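Local coordinates for protein CghA (Chaetomium globosum, PDB 6KBC) that belongs to the Diels-Alderase family, with two calycin-like beta domains, and holds the ligand WK1 in a pocket to which both domains contribute, at residues A[61-67]-A[78-84]; A[130-134]-A[147-153]; A[194-200]-A[210-216]; A[239-243]-A[319-325]. All coordinates share one frame; numbering follows the deposited sequence.

In the fold
Three of the four contacts lie in the N-terminal calycin-like domain and the fourth lies in the C-terminal one; along the chain they follow in series, each closing before the next opens. Contacts 1, 2 and 3 are antiparallel hairpins whose centres stand about 13 to 14 Å from one another, and their inward side chains meet: Phe62 of contact 1 packs against Phe148 of contact 2 and Leu196 of contact 3. Contact 4 joins strands of the second domain, its centre about 20 Å from that of contact 1 and about 30 Å or more from the others. WK1 touches residues of contacts 1 and 4, so the pocket draws on both domains.

Contact 1 (A[61-67]-A[78-84]); sequences AFTVSFF and RAAINAA. With WK1 ((2S)-3-[(2S,4E)-4-[[(1R,2S,4aR,6S,8R,8aS)-2-[(E)-but-2-en-2-yl]-6,8-dimethyl-1,2,4a,5,6,7,8,8a-octahydronaphthalen-1-yl]-oxidanyl-methylidene]-3,5-bis(oxidanylidene)pyrrolidin-2-yl]-2-methyl-2-oxidanyl-propanoic acid), chain B.
Phe62 and Ile81 meet at a slant on one face of an antiparallel strand pair: CE1 of the Phe62 ring lies 3.4 Å from Ile81 CG2. CG stands anti to the backbone N (chi1 179°), which helps carry the far end of the ring to this diagonal neighbour, while CD1 still touches Ala83 CB. Val64 and Ile81, a non-hydrogen-bonded pair, run side by side and point the same way, with Val64 CG2 3.7 Å from Ile81 CG1. On the other face the side chains turn to WK1. Asn82 ND2 donates a fairly straight hydrogen bond to WK1 O1 (2.9 Å, 160°), while its OD1 is engaged by Ser92, a second-shell residue that can fix the rotation of the amide. Ser65 OG donates to WK1 O5 at 2.7 Å. Its CB also lies over one face of the Phe67 ring, toward the rim, and that ring brings CE1 to 3.6 Å from WK1 C11 and CE2 to 3.7 Å from Ala80 CB. Two polar residues, Ser65 and Asn82, and two apolar ones, Phe67 and Ala80, thus line the pocket from one face. Strand 60-69 is flanked by strand 46-54 and strand 77-85 by strand 90-96; the Phe62 face packs against strand 181-200, and Asn82 touches Trp349 and Trp350 on strand 348-353 of the C-terminal domain.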
# COMPACT_ATOMS: atom_id res chain seq x y z
N ALA A 61 -11.76 7.79 -2.97
CA ALA A 61 -10.55 7.09 -2.58
C ALA A 61 -9.42 7.63 -3.43
O ALA A 61 -9.62 8.02 -4.58
CB ALA A 61 -10.69 5.56 -2.77
N PHE A 62 -8.23 7.62 -2.86
CA PHE A 62 -7.08 8.18 -3.55
C PHE A 62 -5.84 7.44 -3.08
O PHE A 62 -5.70 7.17 -1.89
CB PHE A 62 -6.93 9.69 -3.26
CG PHE A 62 -5.73 10.30 -3.94
CD1 PHE A 62 -5.84 10.80 -5.22
CD2 PHE A 62 -4.50 10.36 -3.30
CE1 PHE A 62 -4.74 11.33 -5.87
CE2 PHE A 62 -3.39 10.90 -3.93
CZ PHE A 62 -3.51 11.39 -5.22
N THR A 63 -4.95 7.15 -4.00
CA THR A 63 -3.69 6.55 -3.60
C THR A 63 -2.62 6.97 -4.59
O THR A 63 -2.89 7.12 -5.78
CB THR A 63 -3.79 5.01 -3.50
OG1 THR A 63 -2.60 4.49 -2.88
CG2 THR A 63 -3.99 4.37 -4.87
N VAL A 64 -1.43 7.20 -4.07
CA VAL A 64 -0.27 7.49 -4.90
C VAL A 64 0.88 6.65 -4.36
O VAL A 64 1.06 6.53 -3.14
CB VAL A 64 0.07 9.00 -4.88
CG1 VAL A 64 0.26 9.50 -3.45
CG2 VAL A 64 1.29 9.28 -5.73
N SER A 65 1.62 6.03 -5.27
CA SER A 65 2.86 5.37 -4.91
C SER A 65 3.98 6.11 -5.63
O SER A 65 3.94 6.25 -6.85
CB SER A 65 2.85 3.88 -5.30
OG SER A 65 1.98 3.16 -4.43
N PHE A 66 4.93 6.62 -4.86
CA PHE A 66 6.15 7.18 -5.41
C PHE A 66 7.15 6.05 -5.59
O PHE A 66 7.55 5.41 -4.61
CB PHE A 66 6.72 8.27 -4.50
CG PHE A 66 5.83 9.48 -4.37
CD1 PHE A 66 4.79 9.50 -3.46
CD2 PHE A 66 6.05 10.61 -5.16
CE1 PHE A 66 3.97 10.63 -3.33
CE2 PHE A 66 5.24 11.74 -5.03
CZ PHE A 66 4.20 11.75 -4.12
N PHE A 67 7.55 5.81 -6.83
CA PHE A 67 8.39 4.67 -7.19
C PHE A 67 9.78 5.12 -7.61
O PHE A 67 9.94 6.10 -8.35
CB PHE A 67 7.78 3.89 -8.36
CG PHE A 67 6.59 3.04 -8.00
CD1 PHE A 67 6.67 2.11 -6.98
CD2 PHE A 67 5.41 3.15 -8.72
CE1 PHE A 67 5.58 1.30 -6.67
CE2 PHE A 67 4.32 2.34 -8.42
CZ PHE A 67 4.41 1.42 -7.39
N ARG A 78 8.59 7.57 -10.84
CA ARG A 78 7.20 7.48 -11.22
C ARG A 78 6.37 7.70 -9.96
O ARG A 78 6.69 7.15 -8.91
CB ARG A 78 6.95 6.09 -11.82
CG ARG A 78 5.65 5.81 -12.49
CD ARG A 78 5.70 4.35 -12.92
NE ARG A 78 6.77 4.08 -13.88
CZ ARG A 78 6.67 4.21 -15.20
NH1 ARG A 78 5.51 4.56 -15.75
NH2 ARG A 78 7.71 3.95 -15.97
N ALA A 79 5.35 8.54 -10.07
CA ALA A 79 4.32 8.64 -9.05
C ALA A 79 3.08 8.05 -9.69
O ALA A 79 2.52 8.63 -10.62
CB ALA A 79 4.08 10.08 -8.60
N ALA A 80 2.68 6.86 -9.23
CA ALA A 80 1.53 6.18 -9.78
C ALA A 80 0.31 6.59 -8.97
O ALA A 80 0.27 6.36 -7.76
CB ALA A 80 1.70 4.66 -9.76
N ILE A 81 -0.68 7.18 -9.64
CA ILE A 81 -1.81 7.81 -8.97
C ILE A 81 -3.11 7.14 -9.39
O ILE A 81 -3.34 6.90 -10.58
CB ILE A 81 -1.88 9.32 -9.27
CG1 ILE A 81 -0.59 10.01 -8.86
CG2 ILE A 81 -3.07 9.93 -8.54
CD1 ILE A 81 -0.33 11.31 -9.61
N ASN A 82 -3.97 6.88 -8.41
CA ASN A 82 -5.30 6.37 -8.70
C ASN A 82 -6.31 7.12 -7.84
O ASN A 82 -6.07 7.35 -6.66
CB ASN A 82 -5.40 4.87 -8.42
CG ASN A 82 -4.59 4.06 -9.39
OD1 ASN A 82 -5.05 3.76 -10.49
ND2 ASN A 82 -3.35 3.72 -9.02
N ALA A 83 -7.45 7.45 -8.44
CA ALA A 83 -8.48 8.20 -7.75
C ALA A 83 -9.84 7.67 -8.16
O ALA A 83 -10.03 7.29 -9.32
CB ALA A 83 -8.38 9.71 -8.06
N ALA A 84 -10.77 7.63 -7.22
CA ALA A 84 -12.11 7.13 -7.47
C ALA A 84 -13.13 8.04 -6.80
O ALA A 84 -12.89 8.55 -5.71
CB ALA A 84 -12.28 5.69 -6.94
O WK1 B . -0.25 1.69 -12.29
C17 WK1 B . -0.82 1.85 -11.24
O1 WK1 B . -1.43 2.84 -10.99
C19 WK1 B . -0.78 0.79 -10.21
O2 WK1 B . -0.16 -0.37 -10.65
C18 WK1 B . -2.18 0.40 -9.87
C20 WK1 B . 0.02 1.42 -9.10
C22 WK1 B . -0.15 0.67 -7.84
N WK1 B . 0.41 1.24 -6.63
C21 WK1 B . 1.05 0.30 -5.95
O5 WK1 B . 1.63 0.54 -4.79
C23 WK1 B . 0.33 -0.69 -7.79
O4 WK1 B . 0.10 -1.62 -8.69
C24 WK1 B . 1.07 -1.01 -6.62
C16 WK1 B . 1.65 -2.30 -6.26
O3 WK1 B . 1.47 -3.27 -7.07
C9 WK1 B . 2.29 -2.49 -4.95
C8 WK1 B . 1.04 -2.80 -4.07
C12 WK1 B . -0.24 -2.03 -4.31
C13 WK1 B . -0.57 -0.96 -3.62
C90 WK1 B . -1.83 -0.22 -3.89
C14 WK1 B . -1.18 -2.47 -5.38
C7 WK1 B . 0.64 -4.25 -4.16
C6 WK1 B . 1.55 -5.16 -3.92
C3 WK1 B . 2.97 -4.71 -3.87
C4 WK1 B . 3.30 -3.63 -4.88
C5 WK1 B . 4.66 -3.08 -4.51
C11 WK1 B . 5.14 -2.14 -5.58
C2 WK1 B . 4.02 -5.79 -3.84
C1 WK1 B . 5.23 -5.15 -3.25
C10 WK1 B . 6.34 -6.08 -2.91
C WK1 B . 5.71 -4.13 -4.23

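Contact 2 (A[130-134]-A[147-153]); sequences RTTAS and VFDAPGR
Arg153 reaches back from the turn after strand 143-150 to hold Arg130 and Thr131, the residues just before strand 132-137. From CB the chain leaves with CG beside the backbone N (chi1 -70°) and bends again further out, which folds the guanidinium over Ala150, whose CB sits 3.8 Å above the centre of the group. NE makes a weak bond to Pro151 O. NH2 divides its hydrogens between that same carbonyl, at 3.1 Å from Pro151 O, and Arg130 O across the contact, at 2.8 Å. NH1 finishes the path with a straight bond to Thr131 OG1 (2.9 Å, 163°), lying in the guanidinium plane. Three acceptors round its edge therefore fix the group's rotation. Arg130 answers from the other direction: its NH2 forms a salt bridge to the syn side of Asp149 OD1 at 3.0 Å, the two flat groups turned 62° apart, while Pro151 CG covers one guanidinium face. Deeper in, Ala133 CB rests 3.9 Å from Phe148 CD1. A water takes part at the far end, donating to Val147 O and making a weak hydrogen bond, 3.3 Å, with Ser134 OG. The arrangement is that of an antiparallel hairpin, strands 132-137 and 143-150, in the up-and-down beta meander characteristic of calycin folds, with charged side chains tying down its open end.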
# COMPACT_ATOMS: atom_id res chain seq x y z
N ARG A 130 5.79 20.71 -17.43
CA ARG A 130 6.15 20.84 -16.00
C ARG A 130 5.45 19.78 -15.15
O ARG A 130 4.24 19.64 -15.28
CB ARG A 130 5.83 22.22 -15.42
CG ARG A 130 6.22 22.39 -13.96
CD ARG A 130 6.12 23.82 -13.48
NE ARG A 130 4.89 24.10 -12.76
CZ ARG A 130 3.86 24.77 -13.27
NH1 ARG A 130 3.91 25.21 -14.51
NH2 ARG A 130 2.79 24.98 -12.54
N THR A 131 6.20 19.10 -14.30
CA THR A 131 5.66 18.07 -13.41
C THR A 131 6.41 18.08 -12.08
O THR A 131 7.63 17.87 -12.05
CB THR A 131 5.74 16.67 -14.03
OG1 THR A 131 5.21 16.69 -15.36
CG2 THR A 131 4.97 15.69 -13.16
N THR A 132 5.68 18.31 -11.00
CA THR A 132 6.21 18.15 -9.65
C THR A 132 5.23 17.31 -8.85
O THR A 132 4.03 17.59 -8.84
CB THR A 132 6.42 19.51 -8.98
OG1 THR A 132 7.07 20.40 -9.90
CG2 THR A 132 7.29 19.35 -7.75
N ALA A 133 5.74 16.28 -8.19
CA ALA A 133 4.99 15.52 -7.21
C ALA A 133 5.90 15.33 -6.01
O ALA A 133 7.04 14.88 -6.17
CB ALA A 133 4.52 14.17 -7.77
N SER A 134 5.42 15.69 -4.84
CA SER A 134 6.32 15.73 -3.70
C SER A 134 5.60 15.22 -2.46
O SER A 134 4.38 15.35 -2.33
CB SER A 134 6.83 17.16 -3.46
OG SER A 134 5.82 17.96 -2.86
N VAL A 147 1.97 16.86 -2.36
CA VAL A 147 1.56 17.99 -3.19
C VAL A 147 1.82 17.65 -4.65
O VAL A 147 2.93 17.22 -5.01
CB VAL A 147 2.29 19.28 -2.81
CG1 VAL A 147 1.84 20.42 -3.71
CG2 VAL A 147 2.04 19.61 -1.35
N PHE A 148 0.81 17.83 -5.47
CA PHE A 148 0.91 17.62 -6.91
C PHE A 148 0.85 18.97 -7.60
O PHE A 148 -0.02 19.79 -7.30
CB PHE A 148 -0.21 16.72 -7.41
CG PHE A 148 -0.22 15.36 -6.75
CD1 PHE A 148 0.64 14.36 -7.19
CD2 PHE A 148 -1.05 15.10 -5.68
CE1 PHE A 148 0.65 13.12 -6.58
CE2 PHE A 148 -1.05 13.85 -5.06
CZ PHE A 148 -0.20 12.87 -5.51
N ASP A 149 1.79 19.20 -8.51
CA ASP A 149 1.79 20.37 -9.39
C ASP A 149 2.07 19.83 -10.79
O ASP A 149 3.20 19.89 -11.29
CB ASP A 149 2.83 21.42 -8.93
CG ASP A 149 2.81 22.68 -9.79
OD1 ASP A 149 1.85 22.87 -10.57
OD2 ASP A 149 3.77 23.47 -9.69
N ALA A 150 1.04 19.28 -11.41
CA ALA A 150 1.14 18.69 -12.75
C ALA A 150 0.05 19.31 -13.61
O ALA A 150 -0.97 18.66 -13.90
CB ALA A 150 1.03 17.17 -12.70
N PRO A 151 0.24 20.56 -14.05
CA PRO A 151 -0.84 21.27 -14.75
C PRO A 151 -1.36 20.49 -15.95
O PRO A 151 -0.59 19.86 -16.69
CB PRO A 151 -0.19 22.60 -15.16
CG PRO A 151 1.29 22.39 -15.01
CD PRO A 151 1.46 21.38 -13.93
N GLY A 152 -2.68 20.51 -16.12
CA GLY A 152 -3.32 19.71 -17.14
C GLY A 152 -3.54 18.25 -16.77
O GLY A 152 -4.06 17.49 -17.60
N ARG A 153 -3.18 17.85 -15.55
CA ARG A 153 -3.39 16.48 -15.08
C ARG A 153 -3.91 16.47 -13.65
O ARG A 153 -5.07 16.11 -13.42
CB ARG A 153 -2.09 15.68 -15.19
CG ARG A 153 -1.67 15.37 -16.62
CD ARG A 153 -0.15 15.36 -16.75
NE ARG A 153 0.39 16.71 -16.65
CZ ARG A 153 1.68 16.98 -16.46
NH1 ARG A 153 2.56 16.00 -16.33
NH2 ARG A 153 2.08 18.24 -16.37
O HOH W 1 4.76 19.12 -5.79

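Contact 3 (A[194-200]-A[210-216]); sequences VDLTFHI and TEKRMVL
A beta hairpin of the N-terminal calycin-like domain, strands 181-200 and 210-216, pairs in antiparallel register with a largely polar face outward and a largely apolar one inward. On the outward face Arg213 folds back across the pair, bent at chi2 and chi3 (-86° and -87°), and brings NH1 to Asp195 OD1 in a short salt bridge of 2.6 Å, met nearly along the C-O axis. Carboxylate and guanidinium are nearly coplanar, 28° apart. The same NH1 also donates to Leu196 O (3.2 Å) from above the carbonyl plane, while Met214 N reaches that oxygen from its opposite face. On its way the arginine passes Thr197, with Arg213 CD 3.2 Å from Thr197 OG1. Further along, His199 and Glu211 lie side by side, NE2 and OE2 3.2 Å apart, ring and carboxylate steeply inclined; His199 ND1 is weakly bonded to Arg153 O. Inward, Val194 CG1 touches Met214 CG at 3.9 Å, and the Phe198 ring presents its edge to Met214 CB, also at 3.9 Å. Trp85 and Trp91 meet that ring edge-to-face, and Lys212, salt-bridged to Asp87, lies against Trp85. The chemistry implies two kinds of hold: one arginine nitrogen serves both a carboxylate and a main-chain oxygen, so the guanidinium charge probably polarises a carbonyl that already accepts the Met214 N-H, while the apolar face joins the hairpin to the domain interior.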
# COMPACT_ATOMS: atom_id res chain seq x y z
N VAL A 194 -7.92 15.79 1.69
CA VAL A 194 -7.63 15.84 0.27
C VAL A 194 -8.21 17.13 -0.29
O VAL A 194 -9.34 17.51 0.06
CB VAL A 194 -8.21 14.61 -0.44
CG1 VAL A 194 -8.13 14.78 -1.92
CG2 VAL A 194 -7.46 13.35 0.00
N ASP A 195 -7.46 17.79 -1.15
CA ASP A 195 -8.00 18.95 -1.85
C ASP A 195 -7.30 18.95 -3.21
O ASP A 195 -6.22 19.52 -3.38
CB ASP A 195 -7.78 20.24 -1.05
CG ASP A 195 -8.32 21.47 -1.76
OD1 ASP A 195 -8.96 21.32 -2.82
OD2 ASP A 195 -8.17 22.58 -1.20
N LEU A 196 -7.92 18.26 -4.16
CA LEU A 196 -7.25 17.90 -5.39
C LEU A 196 -8.13 18.31 -6.56
O LEU A 196 -9.36 18.30 -6.47
CB LEU A 196 -6.97 16.38 -5.46
CG LEU A 196 -5.86 15.82 -4.57
CD1 LEU A 196 -5.98 14.30 -4.55
CD2 LEU A 196 -4.50 16.22 -5.10
N THR A 197 -7.48 18.63 -7.68
CA THR A 197 -8.17 18.92 -8.92
C THR A 197 -7.59 18.04 -10.01
O THR A 197 -6.37 18.04 -10.22
CB THR A 197 -8.06 20.40 -9.30
OG1 THR A 197 -8.55 21.20 -8.22
CG2 THR A 197 -8.87 20.70 -10.55
N PHE A 198 -8.46 17.28 -10.67
CA PHE A 198 -8.08 16.34 -11.71
C PHE A 198 -8.64 16.83 -13.04
O PHE A 198 -9.79 17.28 -13.12
CB PHE A 198 -8.63 14.94 -11.46
CG PHE A 198 -8.17 14.31 -10.17
CD1 PHE A 198 -8.75 14.67 -8.97
CD2 PHE A 198 -7.20 13.31 -10.18
CE1 PHE A 198 -8.35 14.07 -7.79
CE2 PHE A 198 -6.80 12.72 -9.01
CZ PHE A 198 -7.37 13.10 -7.81
N HIS A 199 -7.84 16.72 -14.09
CA HIS A 199 -8.29 17.06 -15.43
C HIS A 199 -8.76 15.78 -16.11
O HIS A 199 -7.98 14.82 -16.25
CB HIS A 199 -7.19 17.79 -16.20
CG HIS A 199 -6.76 19.07 -15.53
ND1 HIS A 199 -6.03 19.09 -14.36
CD2 HIS A 199 -6.98 20.36 -15.85
CE1 HIS A 199 -5.81 20.34 -14.00
NE2 HIS A 199 -6.38 21.13 -14.89
N ILE A 200 -10.03 15.74 -16.48
CA ILE A 200 -10.63 14.54 -17.12
C ILE A 200 -10.66 14.75 -18.63
O ILE A 200 -11.19 15.78 -19.06
CB ILE A 200 -12.06 14.33 -16.57
CG1 ILE A 200 -12.15 14.60 -15.07
CG2 ILE A 200 -12.60 12.97 -16.96
CD1 ILE A 200 -11.58 13.50 -14.21
N THR A 210 -12.14 19.24 -19.11
CA THR A 210 -12.94 19.23 -17.89
C THR A 210 -12.08 18.97 -16.65
O THR A 210 -11.09 18.23 -16.70
CB THR A 210 -14.04 18.18 -17.99
OG1 THR A 210 -14.73 18.35 -19.23
CG2 THR A 210 -15.05 18.31 -16.86
N GLU A 211 -12.48 19.58 -15.55
CA GLU A 211 -11.83 19.43 -14.26
C GLU A 211 -12.79 18.81 -13.26
O GLU A 211 -14.00 19.05 -13.30
CB GLU A 211 -11.33 20.78 -13.73
CG GLU A 211 -10.16 21.35 -14.51
CD GLU A 211 -9.70 22.68 -13.95
OE1 GLU A 211 -10.25 23.13 -12.91
OE2 GLU A 211 -8.77 23.28 -14.54
N LYS A 212 -12.25 18.00 -12.35
CA LYS A 212 -13.05 17.37 -11.32
C LYS A 212 -12.32 17.52 -10.00
O LYS A 212 -11.09 17.38 -9.95
CB LYS A 212 -13.32 15.88 -11.62
CG LYS A 212 -14.49 15.29 -10.81
CD LYS A 212 -14.75 13.84 -11.20
CE LYS A 212 -15.97 13.24 -10.50
NZ LYS A 212 -17.26 13.51 -11.21
N ARG A 213 -13.07 17.81 -8.95
CA ARG A 213 -12.49 18.04 -7.64
C ARG A 213 -12.67 16.82 -6.75
O ARG A 213 -13.66 16.09 -6.86
CB ARG A 213 -13.14 19.25 -6.96
CG ARG A 213 -12.98 20.57 -7.71
CD ARG A 213 -11.68 21.28 -7.37
NE ARG A 213 -11.84 22.14 -6.20
CZ ARG A 213 -11.27 21.91 -5.02
NH1 ARG A 213 -10.48 20.85 -4.86
NH2 ARG A 213 -11.46 22.74 -4.01
N MET A 214 -11.71 16.61 -5.87
CA MET A 214 -11.87 15.68 -4.76
C MET A 214 -11.48 16.42 -3.49
O MET A 214 -10.31 16.80 -3.33
CB MET A 214 -11.02 14.42 -4.93
CG MET A 214 -11.27 13.42 -3.83
SD MET A 214 -10.24 11.95 -4.07
CE MET A 214 -10.96 11.29 -5.58
N VAL A 215 -12.44 16.61 -2.60
CA VAL A 215 -12.24 17.39 -1.39
C VAL A 215 -12.68 16.54 -0.21
O VAL A 215 -13.85 16.13 -0.15
CB VAL A 215 -13.02 18.71 -1.40
CG1 VAL A 215 -12.89 19.40 -0.04
CG2 VAL A 215 -12.55 19.61 -2.51
N LEU A 216 -11.77 16.29 0.71
CA LEU A 216 -12.10 15.63 1.96
C LEU A 216 -11.50 16.48 3.06
O LEU A 216 -10.28 16.60 3.15
CB LEU A 216 -11.56 14.20 2.01
CG LEU A 216 -12.12 13.29 0.92
CD1 LEU A 216 -11.33 11.98 0.86
CD2 LEU A 216 -13.62 13.04 1.14

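Contact 4 (A[239-243]-A[319-325]); sequences ATDAL and RDKNVGY
Leu243 and Tyr325 form the tight end of this contact, sliding past each other so that the leucine lies over the ring. Leu243 CD2 stands 3.8 Å from the centroid of the Tyr325 ring, only 11° off its normal, a CH-pi contact, while CD1 lies 3.7 Å from Tyr325 CE2. Toward the partly exposed Arg319 the packing gives way to polar links. A water bridges Asp241 OD1 and Tyr325 OH, at 2.8 Å from Asp241 OD1. Arg319 grips Asp320 side-on with NE and NH2, and its NH2 also lies 2.8 Å from Asp241 OD2, a salt bridge whose hydrogen bond is weak and bent. Its NH1 donates to Thr240 O at 3.0 Å. Asp241 OD2 and Asp320 OD2 approach to 3.8 Å; Arg319 and Lys307, each salt-bridged to both aspartates, with Arg258 on Asp241 OD1, probably offset the repulsion. Lys307 is also hydrogen-bonded to Tyr325 OH. Strand 239-249 lies between strands 252-261 and 382-392, with a classic beta bulge where Thr240 and Asp241 face Val260; strand 324-330 lies between strand 302-308, which carries Lys307, and strand 338-346.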
# COMPACT_ATOMS: atom_id res chain seq x y z
N ALA A 239 6.33 -13.55 -7.17
CA ALA A 239 4.99 -13.67 -6.63
C ALA A 239 3.99 -14.09 -7.71
O ALA A 239 4.17 -13.79 -8.90
CB ALA A 239 4.51 -12.35 -6.00
N THR A 240 2.93 -14.79 -7.28
CA THR A 240 1.76 -15.00 -8.13
C THR A 240 0.55 -14.21 -7.67
O THR A 240 -0.44 -14.12 -8.40
CB THR A 240 1.37 -16.49 -8.19
OG1 THR A 240 1.29 -17.03 -6.86
CG2 THR A 240 2.41 -17.28 -9.00
N ASP A 241 0.63 -13.61 -6.48
CA ASP A 241 -0.52 -12.93 -5.89
C ASP A 241 -0.02 -11.88 -4.92
O ASP A 241 0.87 -12.15 -4.11
CB ASP A 241 -1.43 -13.93 -5.19
CG ASP A 241 -2.87 -13.47 -5.12
OD1 ASP A 241 -3.13 -12.41 -4.50
OD2 ASP A 241 -3.75 -14.13 -5.71
N ALA A 242 -0.59 -10.68 -5.00
CA ALA A 242 -0.30 -9.64 -4.03
C ALA A 242 -1.62 -9.00 -3.65
O ALA A 242 -2.45 -8.71 -4.52
CB ALA A 242 0.66 -8.59 -4.61
N LEU A 243 -1.85 -8.83 -2.35
CA LEU A 243 -3.08 -8.22 -1.86
C LEU A 243 -2.73 -7.06 -0.94
O LEU A 243 -2.14 -7.27 0.13
CB LEU A 243 -3.94 -9.22 -1.11
CG LEU A 243 -5.13 -8.56 -0.37
CD1 LEU A 243 -6.11 -7.97 -1.36
CD2 LEU A 243 -5.80 -9.59 0.52
N ARG A 319 -7.54 -13.22 -13.57
CA ARG A 319 -7.37 -14.64 -13.25
C ARG A 319 -8.45 -15.13 -12.29
O ARG A 319 -9.12 -16.14 -12.55
CB ARG A 319 -5.98 -14.91 -12.67
CG ARG A 319 -5.75 -16.40 -12.45
CD ARG A 319 -4.51 -16.68 -11.63
NE ARG A 319 -4.67 -16.19 -10.26
CZ ARG A 319 -3.67 -15.78 -9.49
NH1 ARG A 319 -2.43 -15.78 -9.97
NH2 ARG A 319 -3.91 -15.35 -8.25
N ASP A 320 -8.62 -14.43 -11.18
CA ASP A 320 -9.56 -14.84 -10.14
C ASP A 320 -10.82 -14.02 -10.27
O ASP A 320 -10.78 -12.79 -10.22
CB ASP A 320 -8.95 -14.65 -8.75
CG ASP A 320 -7.61 -15.34 -8.63
OD1 ASP A 320 -7.49 -16.45 -9.19
OD2 ASP A 320 -6.71 -14.79 -7.96
N LYS A 321 -11.94 -14.70 -10.39
CA LYS A 321 -13.24 -14.06 -10.52
C LYS A 321 -13.86 -13.83 -9.14
O LYS A 321 -14.98 -14.25 -8.86
CB LYS A 321 -14.14 -14.94 -11.40
CG LYS A 321 -13.57 -15.23 -12.80
CD LYS A 321 -12.97 -14.00 -13.46
CE LYS A 321 -12.62 -14.23 -14.94
NZ LYS A 321 -11.68 -15.36 -15.06
N ASN A 322 -13.09 -13.20 -8.24
CA ASN A 322 -13.54 -13.08 -6.86
C ASN A 322 -14.41 -11.84 -6.66
O ASN A 322 -14.27 -10.83 -7.35
CB ASN A 322 -12.34 -13.04 -5.90
CG ASN A 322 -11.43 -11.86 -6.14
OD1 ASN A 322 -11.00 -11.62 -7.27
ND2 ASN A 322 -11.09 -11.14 -5.06
N VAL A 323 -15.35 -11.95 -5.71
CA VAL A 323 -16.20 -10.82 -5.38
C VAL A 323 -15.64 -10.04 -4.21
O VAL A 323 -16.22 -9.02 -3.81
CB VAL A 323 -17.64 -11.31 -5.09
CG1 VAL A 323 -18.23 -12.03 -6.37
CG2 VAL A 323 -17.65 -12.24 -3.90
N GLY A 324 -14.51 -10.46 -3.66
CA GLY A 324 -13.93 -9.79 -2.52
C GLY A 324 -12.96 -10.72 -1.82
O GLY A 324 -12.56 -11.74 -2.37
N TYR A 325 -12.61 -10.34 -0.60
CA TYR A 325 -11.68 -11.10 0.20
C TYR A 325 -12.24 -11.21 1.61
O TYR A 325 -12.84 -10.26 2.12
CB TYR A 325 -10.31 -10.43 0.27
CG TYR A 325 -9.29 -10.94 -0.73
CD1 TYR A 325 -8.50 -12.04 -0.44
CD2 TYR A 325 -9.09 -10.28 -1.95
CE1 TYR A 325 -7.55 -12.51 -1.35
CE2 TYR A 325 -8.15 -10.72 -2.85
CZ TYR A 325 -7.37 -11.84 -2.54
OH TYR A 325 -6.43 -12.29 -3.45
O HOH W 2 -5.33 -10.87 -5.34